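Alpha/beta fold hydrolase (PDB 6I8W) degrades membrane phospholipids as a phospholipase A of Pseudomonas aeruginosa and is probably also active as a monoacylglycerol lipase. Local coordinates at residues Y110-Q115 against G140-L145; V199-P204 against M281-H286; P241-I246 against P271-P276; L252-R257 against S264-M269. All coordinates share one frame; numbering follows the deposited sequence.

Interaction 1 (Y110-Q115 against G140-L145); sequences YDVGTQ and GHIAAL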
loop_
_atom_site.group_PDB
_atom_site.type_symbol
_atom_site.label_atom_id
_atom_site.label_comp_id
_atom_site.label_asym_id
_atom_site.label_seq_id
_atom_site.Cartn_x
_atom_site.Cartn_y
_atom_site.Cartn_z
ATOM N N TYR A 110 -5.700 -4.789 14.222
ATOM C CA TYR A 110 -5.282 -4.325 12.921
ATOM C C TYR A 110 -6.365 -4.537 11.875
ATOM O O TYR A 110 -6.079 -4.549 10.683
ATOM C CB TYR A 110 -3.986 -5.019 12.498
ATOM C CG TYR A 110 -2.802 -4.640 13.352
ATOM C CD1 TYR A 110 -2.120 -3.452 13.129
ATOM C CD2 TYR A 110 -2.374 -5.461 14.386
ATOM C CE1 TYR A 110 -1.045 -3.094 13.912
ATOM C CE2 TYR A 110 -1.291 -5.115 15.169
ATOM C CZ TYR A 110 -0.633 -3.924 14.918
ATOM O OH TYR A 110 0.442 -3.559 15.684
ATOM N N ASP A 111 -7.604 -4.708 12.333
ATOM C CA ASP A 111 -8.746 -4.758 11.428
ATOM C C ASP A 111 -8.890 -3.431 10.684
ATOM O O ASP A 111 -8.436 -2.392 11.165
ATOM C CB ASP A 111 -10.032 -5.064 12.198
ATOM C CG ASP A 111 -10.444 -3.925 13.097
ATOM O OD1 ASP A 111 -9.943 -3.853 14.240
ATOM O OD2 ASP A 111 -11.237 -3.074 12.644
ATOM N N VAL A 112 -9.547 -3.451 9.531
ATOM C CA VAL A 112 -9.574 -2.268 8.667
ATOM C C VAL A 112 -10.405 -1.136 9.283
ATOM O O VAL A 112 -10.206 0.036 8.966
ATOM C CB VAL A 112 -10.115 -2.609 7.267
ATOM C CG1 VAL A 112 -9.129 -3.494 6.526
ATOM C CG2 VAL A 112 -11.492 -3.279 7.363
ATOM N N GLY A 113 -11.345 -1.493 10.153
ATOM C CA GLY A 113 -12.145 -0.498 10.848
ATOM C C GLY A 113 -11.325 0.339 11.822
ATOM O O GLY A 113 -11.375 1.568 11.803
ATOM N N THR A 114 -10.556 -0.335 12.670
ATOM C CA THR A 114 -9.625 0.332 13.570
ATOM C C THR A 114 -8.571 1.123 12.763
ATOM O O THR A 114 -8.243 2.263 13.085
ATOM C CB THR A 114 -8.934 -0.695 14.494
ATOM O OG1 THR A 114 -9.932 -1.467 15.168
ATOM C CG2 THR A 114 -8.040 -0.012 15.515
ATOM N N GLN A 115 -8.059 0.525 11.696
ATOM C CA GLN A 115 -7.057 1.211 10.878
ATOM C C GLN A 115 -7.631 2.488 10.233
ATOM O O GLN A 115 -6.958 3.510 10.188
ATOM C CB GLN A 115 -6.512 0.264 9.806
ATOM C CG GLN A 115 -5.648 -0.876 10.353
ATOM C CD GLN A 115 -4.223 -0.420 10.699
ATOM O OE1 GLN A 115 -4.020 0.580 11.385
ATOM N NE2 GLN A 115 -3.241 -1.143 10.195
ATOM N N GLY A 140 -7.243 0.123 0.298
ATOM C CA GLY A 140 -8.476 0.575 -0.335
ATOM C C GLY A 140 -9.676 0.228 0.528
ATOM O O GLY A 140 -10.634 0.992 0.620
ATOM N N HIS A 141 -9.621 -0.942 1.161
ATOM C CA HIS A 141 -10.672 -1.366 2.087
ATOM C C HIS A 141 -10.799 -0.321 3.206
ATOM O O HIS A 141 -11.896 0.141 3.534
ATOM C CB HIS A 141 -10.351 -2.757 2.653
ATOM C CG HIS A 141 -11.502 -3.420 3.352
ATOM N ND1 HIS A 141 -11.450 -4.726 3.795
ATOM C CD2 HIS A 141 -12.735 -2.962 3.674
ATOM C CE1 HIS A 141 -12.604 -5.043 4.362
ATOM N NE2 HIS A 141 -13.398 -3.989 4.306
ATOM N N ILE A 142 -9.652 0.058 3.759
ATOM C CA ILE A 142 -9.547 1.090 4.790
ATOM C C ILE A 142 -10.011 2.477 4.295
ATOM O O ILE A 142 -10.742 3.182 4.991
ATOM C CB ILE A 142 -8.083 1.185 5.285
ATOM C CG1 ILE A 142 -7.709 -0.071 6.095
ATOM C CG2 ILE A 142 -7.847 2.470 6.081
ATOM C CD1 ILE A 142 -6.183 -0.267 6.238
ATOM N N ALA A 143 -9.573 2.866 3.100
ATOM C CA ALA A 143 -9.957 4.163 2.531
ATOM C C ALA A 143 -11.466 4.265 2.337
ATOM O O ALA A 143 -12.066 5.310 2.570
ATOM C CB ALA A 143 -9.262 4.396 1.201
ATOM N N ALA A 144 -12.079 3.182 1.875
ATOM C CA ALA A 144 -13.524 3.202 1.665
ATOM C C ALA A 144 -14.257 3.443 2.987
ATOM O O ALA A 144 -15.224 4.200 3.028
ATOM C CB ALA A 144 -13.994 1.907 1.020
ATOM N N LEU A 145 -13.784 2.831 4.072
ATOM C CA LEU A 145 -14.448 3.014 5.370
ATOM C C LEU A 145 -14.270 4.437 5.899
ATOM O O LEU A 145 -15.188 5.006 6.483
ATOM C CB LEU A 145 -13.938 2.006 6.403
ATOM C CG LEU A 145 -14.377 0.566 6.155
ATOM C CD1 LEU A 145 -13.712 -0.363 7.168
ATOM C CD2 LEU A 145 -15.904 0.439 6.192
#
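V112 and I142 bring their CA atoms within 5.1 Å where the first turn of helix 112-125 leans on helix 138-149, which in this alpha/beta hydrolase fold follows the probable nucleophile elbow. V112 carries most of the contact. Its CG2 stands over the centre of the H141 imidazole, a CH-pi contact 3.6 Å from the ring centroid. The ring comes across because CG of H141 is anti to its backbone N (chi1 -166°), and NE2 is bonded to I237 O, which helps fix its rotation. The same V112 CG2 meets L145 CD1 at 3.7 Å, while V112 CB lies 3.7 Å from I142 CG1. A branched, compact valine suits this place: its two methyls serve three neighbours without a long chain to bury. The helix start is secured by D111, the N-cap residue. Its OD2 accepts T114 N at 2.8 Å, met from above the carboxylate plane, and aspartate is short enough to turn back onto its own helix. Q115 divides its roles: its amide NE2 goes to P97 O and OE1 to R118 NH1, leaving the aliphatic base for I142, whose CD1 touches Q115 CB at 3.6 Å.

Interaction 2 (V199-P204 against M281-H286); sequences VFVQQP and MENCGH. With BOG (octyl beta-D-glucopyranoside), chain D.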
loop_
_atom_site.group_PDB
_atom_site.type_symbol
_atom_site.label_atom_id
_atom_site.label_comp_id
_atom_site.label_asym_id
_atom_site.label_seq_id
_atom_site.Cartn_x
_atom_site.Cartn_y
_atom_site.Cartn_z
ATOM N N VAL A 199 1.580 -10.906 -7.993
ATOM C CA VAL A 199 0.919 -9.601 -8.046
ATOM C C VAL A 199 1.263 -8.797 -9.306
ATOM O O VAL A 199 0.584 -7.812 -9.595
ATOM C CB VAL A 199 1.253 -8.732 -6.804
ATOM C CG1 VAL A 199 0.854 -9.446 -5.494
ATOM C CG2 VAL A 199 2.724 -8.361 -6.795
ATOM N N PHE A 200 2.291 -9.213 -10.051
ATOM C CA PHE A 200 2.670 -8.537 -11.308
ATOM C C PHE A 200 2.408 -9.374 -12.554
ATOM O O PHE A 200 2.741 -10.561 -12.600
ATOM C CB PHE A 200 4.159 -8.170 -11.323
ATOM C CG PHE A 200 4.551 -7.105 -10.343
ATOM C CD1 PHE A 200 4.169 -5.785 -10.541
ATOM C CD2 PHE A 200 5.334 -7.422 -9.238
ATOM C CE1 PHE A 200 4.545 -4.799 -9.642
ATOM C CE2 PHE A 200 5.717 -6.444 -8.336
ATOM C CZ PHE A 200 5.319 -5.132 -8.528
ATOM N N VAL A 201 1.879 -8.741 -13.598
ATOM C CA VAL A 201 1.918 -9.373 -14.904
ATOM C C VAL A 201 3.298 -9.138 -15.522
ATOM O O VAL A 201 3.991 -10.084 -15.887
ATOM C CB VAL A 201 0.800 -8.850 -15.826
ATOM C CG1 VAL A 201 0.954 -9.428 -17.238
ATOM C CG2 VAL A 201 -0.560 -9.205 -15.227
ATOM N N GLN A 202 3.699 -7.876 -15.642
ATOM C CA GLN A 202 5.052 -7.553 -16.088
ATOM C C GLN A 202 5.760 -6.918 -14.916
ATOM O O GLN A 202 5.451 -5.783 -14.530
ATOM C CB GLN A 202 5.057 -6.596 -17.302
ATOM C CG GLN A 202 4.601 -7.223 -18.616
ATOM C CD GLN A 202 4.739 -6.273 -19.808
ATOM O OE1 GLN A 202 4.102 -5.218 -19.856
ATOM N NE2 GLN A 202 5.572 -6.650 -20.772
ATOM N N GLN A 203 6.693 -7.654 -14.328
ATOM C CA GLN A 203 7.348 -7.165 -13.140
ATOM C C GLN A 203 8.382 -6.113 -13.515
ATOM O O GLN A 203 9.167 -6.320 -14.424
ATOM C CB GLN A 203 8.011 -8.301 -12.375
ATOM C CG GLN A 203 8.661 -7.829 -11.090
ATOM C CD GLN A 203 9.810 -8.708 -10.680
ATOM O OE1 GLN A 203 9.652 -9.917 -10.520
ATOM N NE2 GLN A 203 10.981 -8.109 -10.521
ATOM N N PRO A 204 8.379 -4.977 -12.814
ATOM C CA PRO A 204 9.469 -4.021 -13.048
ATOM C C PRO A 204 10.832 -4.627 -12.680
ATOM O O PRO A 204 10.907 -5.434 -11.753
ATOM C CB PRO A 204 9.114 -2.845 -12.121
ATOM C CG PRO A 204 7.639 -2.967 -11.887
ATOM C CD PRO A 204 7.352 -4.451 -11.896
ATOM N N MET A 281 -7.401 -1.417 -16.374
ATOM C CA MET A 281 -6.180 -1.431 -17.166
ATOM C C MET A 281 -5.894 -2.828 -17.698
ATOM O O MET A 281 -6.041 -3.811 -16.976
ATOM C CB MET A 281 -5.007 -0.905 -16.333
ATOM C CG MET A 281 -5.128 0.613 -16.096
ATOM S SD MET A 281 -3.973 1.274 -14.874
ATOM C CE MET A 281 -2.422 0.781 -15.595
ATOM N N GLU A 282 -5.517 -2.905 -18.972
ATOM C CA GLU A 282 -5.361 -4.182 -19.665
ATOM C C GLU A 282 -4.000 -4.829 -19.398
ATOM O O GLU A 282 -2.982 -4.141 -19.331
ATOM C CB GLU A 282 -5.535 -3.994 -21.177
ATOM C CG GLU A 282 -5.692 -5.307 -21.945
ATOM C CD GLU A 282 -4.388 -5.763 -22.568
ATOM O OE1 GLU A 282 -3.468 -4.924 -22.699
ATOM O OE2 GLU A 282 -4.276 -6.951 -22.930
ATOM N N ASN A 283 -3.998 -6.152 -19.260
ATOM C CA ASN A 283 -2.789 -6.941 -19.022
ATOM C C ASN A 283 -1.987 -6.413 -17.842
ATOM O O ASN A 283 -0.759 -6.273 -17.918
ATOM C CB ASN A 283 -1.895 -6.978 -20.274
ATOM C CG ASN A 283 -0.964 -8.190 -20.288
ATOM O OD1 ASN A 283 -1.338 -9.278 -19.855
ATOM N ND2 ASN A 283 0.262 -7.992 -20.754
ATOM N N CYS A 284 -2.695 -6.147 -16.749
ATOM C CA CYS A 284 -2.098 -5.583 -15.557
ATOM C C CYS A 284 -2.539 -6.358 -14.324
ATOM O O CYS A 284 -3.629 -6.942 -14.292
ATOM C CB CYS A 284 -2.479 -4.108 -15.417
ATOM S SG CYS A 284 -1.581 -3.260 -14.129
ATOM N N GLY A 285 -1.687 -6.386 -13.310
ATOM C CA GLY A 285 -1.987 -7.181 -12.125
ATOM C C GLY A 285 -2.596 -6.375 -10.997
ATOM O O GLY A 285 -3.251 -5.347 -11.209
ATOM N N HIS A 286 -2.340 -6.850 -9.784
ATOM C CA HIS A 286 -2.932 -6.347 -8.551
ATOM C C HIS A 286 -2.455 -4.967 -8.092
ATOM O O HIS A 286 -3.122 -4.308 -7.290
ATOM C CB HIS A 286 -2.639 -7.371 -7.444
ATOM C CG HIS A 286 -3.219 -7.026 -6.110
ATOM N ND1 HIS A 286 -4.557 -6.753 -5.926
ATOM C CD2 HIS A 286 -2.651 -6.974 -4.879
ATOM C CE1 HIS A 286 -4.782 -6.503 -4.647
ATOM N NE2 HIS A 286 -3.639 -6.625 -3.993
HETATM C C1 BOG D . 15.850 -0.089 -9.701
HETATM O O1 BOG D . 14.585 -0.414 -9.123
HETATM C C2 BOG D . 15.783 -0.472 -11.185
HETATM O O2 BOG D . 16.046 -1.870 -11.297
HETATM C C3 BOG D . 16.747 0.293 -12.090
HETATM O O3 BOG D . 16.493 0.030 -13.478
HETATM C C4 BOG D . 16.579 1.772 -11.796
HETATM O O4 BOG D . 17.359 2.570 -12.706
HETATM C C5 BOG D . 17.021 1.950 -10.344
HETATM O O5 BOG D . 16.097 1.301 -9.456
HETATM C C6 BOG D . 17.209 3.415 -9.951
HETATM O O6 BOG D . 16.085 3.912 -9.222
HETATM C "C1'" BOG D . 14.524 -0.186 -7.718
HETATM C "C2'" BOG D . 13.067 -0.219 -7.283
HETATM C "C3'" BOG D . 12.294 -1.181 -8.170
HETATM C "C4'" BOG D . 10.904 -1.465 -7.634
HETATM C "C5'" BOG D . 10.569 -2.927 -7.891
HETATM C "C6'" BOG D . 9.088 -3.201 -7.679
HETATM C "C7'" BOG D . 8.859 -4.679 -7.396
HETATM C "C8'" BOG D . 9.452 -5.527 -8.496
#
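V201 N and G285 N both donate to OE2 of E291, so one carboxylate oxygen clasps the two loops where they touch; its partner OE1 receives Q202 N. Across the loops themselves, H286 N donates to V199 O at 3.1 Å, a bent bond with 135° at the hydrogen. Glycine suits position 285, because V199 O sits 3.7 Å from its CA on the side where a side chain would project. V201 packs both methyls against the other loop: CG2 rests 3.6 Å from G285 N, and CG1 lies 3.5 Å from N283 OD1, an oxygen that R257 NH1 holds. N283 adopts a left-handed backbone conformation, which asparagine tolerates well. H286 bonds through ND1 to D258 OD2 and through NE2 to S137 OG, an arrangement consistent with a Ser-His-Asp catalytic triad, and a bound myristic acid touches it. Further along, the octyl tail of the glucoside detergent lies with C7' 3.7 Å from F200 CE2 and C8' 3.6 Å from Q203 CG. The pairing thus sets the end of helix 191-199 against the loop from strand 276-281 to helix 288-291, which supplies E291.

Interaction 3 (P241-I246 against P271-P276); sequences PELPKI and PLLKRP. With CO2 (carbon dioxide), chain G.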
loop_
_atom_site.group_PDB
_atom_site.type_symbol
_atom_site.label_atom_id
_atom_site.label_comp_id
_atom_site.label_asym_id
_atom_site.label_seq_id
_atom_site.Cartn_x
_atom_site.Cartn_y
_atom_site.Cartn_z
ATOM N N PRO A 241 -22.538 -3.045 2.564
ATOM C CA PRO A 241 -23.481 -2.141 3.242
ATOM C C PRO A 241 -22.959 -0.707 3.450
ATOM O O PRO A 241 -23.734 0.154 3.853
ATOM C CB PRO A 241 -23.701 -2.817 4.606
ATOM C CG PRO A 241 -23.152 -4.210 4.467
ATOM C CD PRO A 241 -22.030 -4.074 3.491
ATOM N N GLU A 242 -21.669 -0.463 3.230
ATOM C CA GLU A 242 -21.081 0.841 3.546
ATOM C C GLU A 242 -20.956 1.770 2.339
ATOM O O GLU A 242 -21.083 2.990 2.471
ATOM C CB GLU A 242 -19.693 0.661 4.196
ATOM C CG GLU A 242 -19.647 -0.348 5.368
ATOM C CD GLU A 242 -20.670 -0.053 6.460
ATOM O OE1 GLU A 242 -20.933 1.140 6.725
ATOM O OE2 GLU A 242 -21.192 -1.020 7.073
ATOM N N LEU A 243 -20.696 1.196 1.168
ATOM C CA LEU A 243 -20.503 1.986 -0.051
ATOM C C LEU A 243 -21.625 2.997 -0.342
ATOM O O LEU A 243 -21.327 4.113 -0.757
ATOM C CB LEU A 243 -20.324 1.058 -1.252
ATOM C CG LEU A 243 -19.087 0.170 -1.184
ATOM C CD1 LEU A 243 -19.064 -0.816 -2.326
ATOM C CD2 LEU A 243 -17.848 1.040 -1.213
ATOM N N PRO A 244 -22.912 2.629 -0.119
ATOM C CA PRO A 244 -23.942 3.644 -0.389
ATOM C C PRO A 244 -23.861 4.887 0.509
ATOM O O PRO A 244 -24.475 5.895 0.177
ATOM C CB PRO A 244 -25.257 2.888 -0.142
ATOM C CG PRO A 244 -24.923 1.459 -0.372
ATOM C CD PRO A 244 -23.517 1.315 0.167
ATOM N N LYS A 245 -23.115 4.822 1.608
ATOM C CA LYS A 245 -22.961 5.975 2.500
ATOM C C LYS A 245 -21.924 6.972 1.979
ATOM O O LYS A 245 -21.838 8.103 2.452
ATOM C CB LYS A 245 -22.558 5.519 3.900
ATOM C CG LYS A 245 -23.581 4.628 4.586
ATOM C CD LYS A 245 -23.019 4.063 5.883
ATOM C CE LYS A 245 -23.977 3.061 6.513
ATOM N NZ LYS A 245 -23.341 2.364 7.665
ATOM N N ILE A 246 -21.121 6.544 1.015
ATOM C CA ILE A 246 -20.067 7.403 0.492
ATOM C C ILE A 246 -20.655 8.515 -0.380
ATOM O O ILE A 246 -21.427 8.251 -1.306
ATOM C CB ILE A 246 -19.038 6.575 -0.289
ATOM C CG1 ILE A 246 -18.362 5.580 0.658
ATOM C CG2 ILE A 246 -18.000 7.477 -0.989
ATOM C CD1 ILE A 246 -17.349 4.694 -0.010
ATOM N N PRO A 271 -23.006 -0.444 -8.779
ATOM C CA PRO A 271 -24.402 -0.111 -8.439
ATOM C C PRO A 271 -24.585 0.486 -7.045
ATOM O O PRO A 271 -25.623 1.086 -6.769
ATOM C CB PRO A 271 -25.127 -1.468 -8.490
ATOM C CG PRO A 271 -24.237 -2.374 -9.227
ATOM C CD PRO A 271 -22.841 -1.897 -8.962
ATOM N N LEU A 272 -23.618 0.260 -6.161
ATOM C CA LEU A 272 -23.761 0.651 -4.760
ATOM C C LEU A 272 -23.204 2.045 -4.486
ATOM O O LEU A 272 -23.415 2.589 -3.405
ATOM C CB LEU A 272 -23.076 -0.381 -3.845
ATOM C CG LEU A 272 -23.549 -1.837 -3.946
ATOM C CD1 LEU A 272 -22.671 -2.745 -3.101
ATOM C CD2 LEU A 272 -25.014 -1.981 -3.527
ATOM N N LEU A 273 -22.510 2.624 -5.468
ATOM C CA LEU A 273 -21.888 3.935 -5.294
ATOM C C LEU A 273 -22.694 5.044 -5.958
ATOM O O LEU A 273 -23.188 4.877 -7.072
ATOM C CB LEU A 273 -20.463 3.928 -5.863
ATOM C CG LEU A 273 -19.440 3.118 -5.064
ATOM C CD1 LEU A 273 -18.223 2.827 -5.927
ATOM C CD2 LEU A 273 -19.052 3.871 -3.800
ATOM N N LYS A 274 -22.801 6.184 -5.281
ATOM C CA LYS A 274 -23.526 7.332 -5.826
ATOM C C LYS A 274 -22.827 7.897 -7.055
ATOM O O LYS A 274 -23.471 8.236 -8.050
ATOM C CB LYS A 274 -23.683 8.437 -4.770
ATOM C CG LYS A 274 -24.502 8.038 -3.543
ATOM C CD LYS A 274 -24.661 9.212 -2.583
ATOM C CE LYS A 274 -25.293 8.787 -1.263
ATOM N NZ LYS A 274 -26.576 8.054 -1.463
ATOM N N ARG A 275 -21.504 7.999 -6.985
ATOM C CA ARG A 275 -20.724 8.640 -8.048
ATOM C C ARG A 275 -19.492 7.841 -8.457
ATOM O O ARG A 275 -18.361 8.268 -8.206
ATOM C CB ARG A 275 -20.307 10.049 -7.602
ATOM C CG ARG A 275 -21.481 10.977 -7.251
ATOM C CD ARG A 275 -20.974 12.360 -6.855
ATOM N NE ARG A 275 -20.124 12.952 -7.884
ATOM C CZ ARG A 275 -19.458 14.094 -7.735
ATOM N NH1 ARG A 275 -19.551 14.772 -6.597
ATOM N NH2 ARG A 275 -18.682 14.549 -8.713
ATOM N N PRO A 276 -19.705 6.690 -9.116
ATOM C CA PRO A 276 -18.567 5.850 -9.493
ATOM C C PRO A 276 -17.953 6.244 -10.835
ATOM O O PRO A 276 -18.675 6.616 -11.754
ATOM C CB PRO A 276 -19.191 4.451 -9.575
ATOM C CG PRO A 276 -20.602 4.708 -10.042
ATOM C CD PRO A 276 -20.994 6.087 -9.512
HETATM C C CO2 G . -26.655 4.351 -4.939
HETATM O O1 CO2 G . -26.775 5.029 -5.837
HETATM O O2 CO2 G . -26.538 3.671 -4.040
HETATM O O HOH W 1 -21.695 5.989 -2.661
#
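L243 and L272 each hold CG anti to their own carbonyl carbon (chi1 -63° and -58°) and cross obliquely, their CB atoms 4.0 Å apart. They join two loops at the periphery of the alpha/beta hydrolase fold: a 3-10 turn, 243-245, before strand 250-255, and the connection from helix 265-269 to strand 276-281. L273 adds its CD2 4.0 Å from L243 CB, and the buried L243 and L273 suit this inner side, where I246 also touches A148 of helix 138-149. Nearer the surface the contact turns polar. P244, whose ring fits the tight turn and has no N-H to offer, presents its CA to L272 O at 3.2 Å in a CA-H...O contact. That same L272 O lies 3.4 Å from O2 of a bound carbon dioxide, in a pocket formed by P271, L272, L273 and K274. K274 lays its long aliphatic chain over the turn, with CE 3.3 Å from P244 O, and a bend at chi4 (-53°) turns NZ out of line with the extended chain; lysine suits this exposed edge because its methylenes can lie on the turn while the charge stays near solvent. A water also bridges the loops, donating to L243 O and I246 O, both at 2.7 Å, and accepting from K274 N at 2.9 Å.

Interaction 4 (L252-R257 against S264-M269); sequences LLWGDR and SSIEVM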
loop_
_atom_site.group_PDB
_atom_site.type_symbol
_atom_site.label_atom_id
_atom_site.label_comp_id
_atom_site.label_asym_id
_atom_site.label_seq_id
_atom_site.Cartn_x
_atom_site.Cartn_y
_atom_site.Cartn_z
ATOM N N LEU A 252 -13.045 3.539 -9.290
ATOM C CA LEU A 252 -12.765 2.108 -9.193
ATOM C C LEU A 252 -11.737 1.776 -10.256
ATOM O O LEU A 252 -12.046 1.843 -11.444
ATOM C CB LEU A 252 -14.048 1.276 -9.404
ATOM C CG LEU A 252 -15.225 1.690 -8.532
ATOM C CD1 LEU A 252 -16.471 0.847 -8.824
ATOM C CD2 LEU A 252 -14.822 1.596 -7.044
ATOM N N LEU A 253 -10.514 1.443 -9.850
ATOM C CA LEU A 253 -9.471 1.148 -10.838
ATOM C C LEU A 253 -8.889 -0.241 -10.591
ATOM O O LEU A 253 -8.514 -0.564 -9.457
ATOM C CB LEU A 253 -8.361 2.215 -10.799
ATOM C CG LEU A 253 -7.254 2.134 -11.863
ATOM C CD1 LEU A 253 -6.703 3.516 -12.252
ATOM C CD2 LEU A 253 -6.100 1.216 -11.386
ATOM N N TRP A 254 -8.798 -1.045 -11.655
ATOM C CA TRP A 254 -8.353 -2.435 -11.535
ATOM C C TRP A 254 -7.326 -2.791 -12.591
ATOM O O TRP A 254 -7.346 -2.234 -13.689
ATOM C CB TRP A 254 -9.542 -3.403 -11.666
ATOM C CG TRP A 254 -9.661 -4.370 -10.506
ATOM C CD1 TRP A 254 -9.197 -5.659 -10.454
ATOM C CD2 TRP A 254 -10.284 -4.117 -9.241
ATOM N NE1 TRP A 254 -9.492 -6.218 -9.228
ATOM C CE2 TRP A 254 -10.154 -5.290 -8.466
ATOM C CE3 TRP A 254 -10.930 -3.008 -8.684
ATOM C CZ2 TRP A 254 -10.653 -5.387 -7.168
ATOM C CZ3 TRP A 254 -11.422 -3.105 -7.390
ATOM C CH2 TRP A 254 -11.281 -4.286 -6.648
ATOM N N GLY A 255 -6.426 -3.711 -12.250
ATOM C CA GLY A 255 -5.670 -4.444 -13.254
ATOM C C GLY A 255 -6.528 -5.624 -13.667
ATOM O O GLY A 255 -6.976 -6.370 -12.804
ATOM N N ASP A 256 -6.769 -5.806 -14.964
ATOM C CA ASP A 256 -7.718 -6.829 -15.399
ATOM C C ASP A 256 -7.297 -8.240 -14.970
ATOM O O ASP A 256 -8.152 -9.083 -14.698
ATOM C CB ASP A 256 -7.918 -6.784 -16.928
ATOM C CG ASP A 256 -6.633 -7.069 -17.717
ATOM O OD1 ASP A 256 -5.529 -7.012 -17.133
ATOM O OD2 ASP A 256 -6.721 -7.319 -18.944
ATOM N N ARG A 257 -5.995 -8.484 -14.848
ATOM C CA ARG A 257 -5.517 -9.838 -14.537
ATOM C C ARG A 257 -5.082 -9.990 -13.074
ATOM O O ARG A 257 -4.286 -10.877 -12.741
ATOM C CB ARG A 257 -4.369 -10.207 -15.474
ATOM C CG ARG A 257 -4.783 -10.210 -16.957
ATOM C CD ARG A 257 -3.654 -10.677 -17.860
ATOM N NE ARG A 257 -3.310 -12.080 -17.634
ATOM C CZ ARG A 257 -2.285 -12.694 -18.215
ATOM N NH1 ARG A 257 -1.503 -12.024 -19.056
ATOM N NH2 ARG A 257 -2.039 -13.973 -17.964
ATOM N N SER A 264 -14.055 -8.668 -11.105
ATOM C CA SER A 264 -15.510 -8.690 -10.992
ATOM C C SER A 264 -16.003 -7.966 -9.728
ATOM O O SER A 264 -17.207 -7.751 -9.564
ATOM C CB SER A 264 -16.039 -10.138 -11.008
ATOM O OG SER A 264 -15.594 -10.891 -9.882
ATOM N N SER A 265 -15.082 -7.610 -8.836
ATOM C CA SER A 265 -15.390 -6.726 -7.707
ATOM C C SER A 265 -16.070 -5.425 -8.149
ATOM O O SER A 265 -16.880 -4.865 -7.418
ATOM C CB SER A 265 -14.118 -6.370 -6.925
ATOM O OG SER A 265 -13.555 -7.495 -6.272
ATOM N N ILE A 266 -15.709 -4.934 -9.333
ATOM C CA ILE A 266 -16.239 -3.658 -9.822
ATOM C C ILE A 266 -17.754 -3.732 -10.044
ATOM O O ILE A 266 -18.478 -2.777 -9.762
ATOM C CB ILE A 266 -15.527 -3.225 -11.121
ATOM C CG1 ILE A 266 -14.141 -2.666 -10.786
ATOM C CG2 ILE A 266 -16.323 -2.137 -11.875
ATOM C CD1 ILE A 266 -13.295 -2.399 -11.995
ATOM N N GLU A 267 -18.234 -4.875 -10.519
ATOM C CA GLU A 267 -19.668 -5.058 -10.752
ATOM C C GLU A 267 -20.456 -5.074 -9.441
ATOM O O GLU A 267 -21.621 -4.703 -9.411
ATOM C CB GLU A 267 -19.930 -6.338 -11.555
ATOM C CG GLU A 267 -19.040 -6.506 -12.786
ATOM C CD GLU A 267 -19.206 -5.378 -13.805
ATOM O OE1 GLU A 267 -20.281 -4.737 -13.841
ATOM O OE2 GLU A 267 -18.258 -5.132 -14.580
ATOM N N VAL A 268 -19.818 -5.489 -8.352
ATOM C CA VAL A 268 -20.469 -5.429 -7.047
ATOM C C VAL A 268 -20.576 -3.970 -6.595
ATOM O O VAL A 268 -21.614 -3.543 -6.111
ATOM C CB VAL A 268 -19.702 -6.242 -5.983
ATOM C CG1 VAL A 268 -20.245 -5.959 -4.586
ATOM C CG2 VAL A 268 -19.764 -7.733 -6.303
ATOM N N MET A 269 -19.503 -3.205 -6.773
ATOM C CA MET A 269 -19.411 -1.873 -6.186
ATOM C C MET A 269 -20.116 -0.778 -6.975
ATOM O O MET A 269 -20.629 0.188 -6.402
ATOM C CB MET A 269 -17.939 -1.495 -6.007
ATOM C CG MET A 269 -17.232 -2.352 -4.969
ATOM S SD MET A 269 -15.554 -1.751 -4.685
ATOM C CE MET A 269 -14.748 -2.242 -6.207
#
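W254 and L252, two residues apart on strand 250-255, both direct their CB toward helix 265-269 and carry an almost wholly apolar contact. In its aliphatic part, L252 CB lies 4.2 Å from I266 CG1, and L252 CD2 meets the methyl CE of M269 at 3.9 Å. Methionine suits this place because its flexible chain bends at chi3 (-72°), which turns CE so that it touches both leucine and indole. In the aromatic part, the six-membered ring of W254 does the touching: CZ3 lies 3.6 Å from M269 CE, the two side chains crossing at about a right angle, CE3 is 3.9 Å from I266 CG1, and CH2 is 3.5 Å from S265 CB. The side chains of W254 and I266 run antiparallel alongside one another. Serine is small enough to let the indole come this close. Polar groups are settled outside the interface: W254 NE1 donates to L261 O, and S265 OG is bonded to D262 O, so the buried indole N-H has a partner. The segment axes approach to 9.6 Å at 167°, nearly antiparallel, as expected when a helix returns beside its strand. Strand 276-281 follows in parallel, making this a beta-alpha-beta crossover, the repeating unit of alpha/beta folds.

All four contacts belong to one alpha/beta hydrolase domain. Interaction 1 comes first along the chain and is complete before the others begin; then interaction 4 is enclosed by interaction 3, and both by interaction 2. Interactions 3 and 4 have centres about 14 Å apart and touch through L243 with M269 and L273 with L252, so the peripheral loops continue the packing of the crossover. Interaction 3 also meets interaction 1, where I246 and E242 reach helix 138-149. Interaction 2, centred about 14 Å from interaction 4, joins it through the neighbouring strands 250-255 and 276-281, the latter at the sheet's edge. The strand ends thereby lead to the loop bearing the probable catalytic histidine, whereas interaction 3 lies about 27 Å from interaction 2, centre to centre.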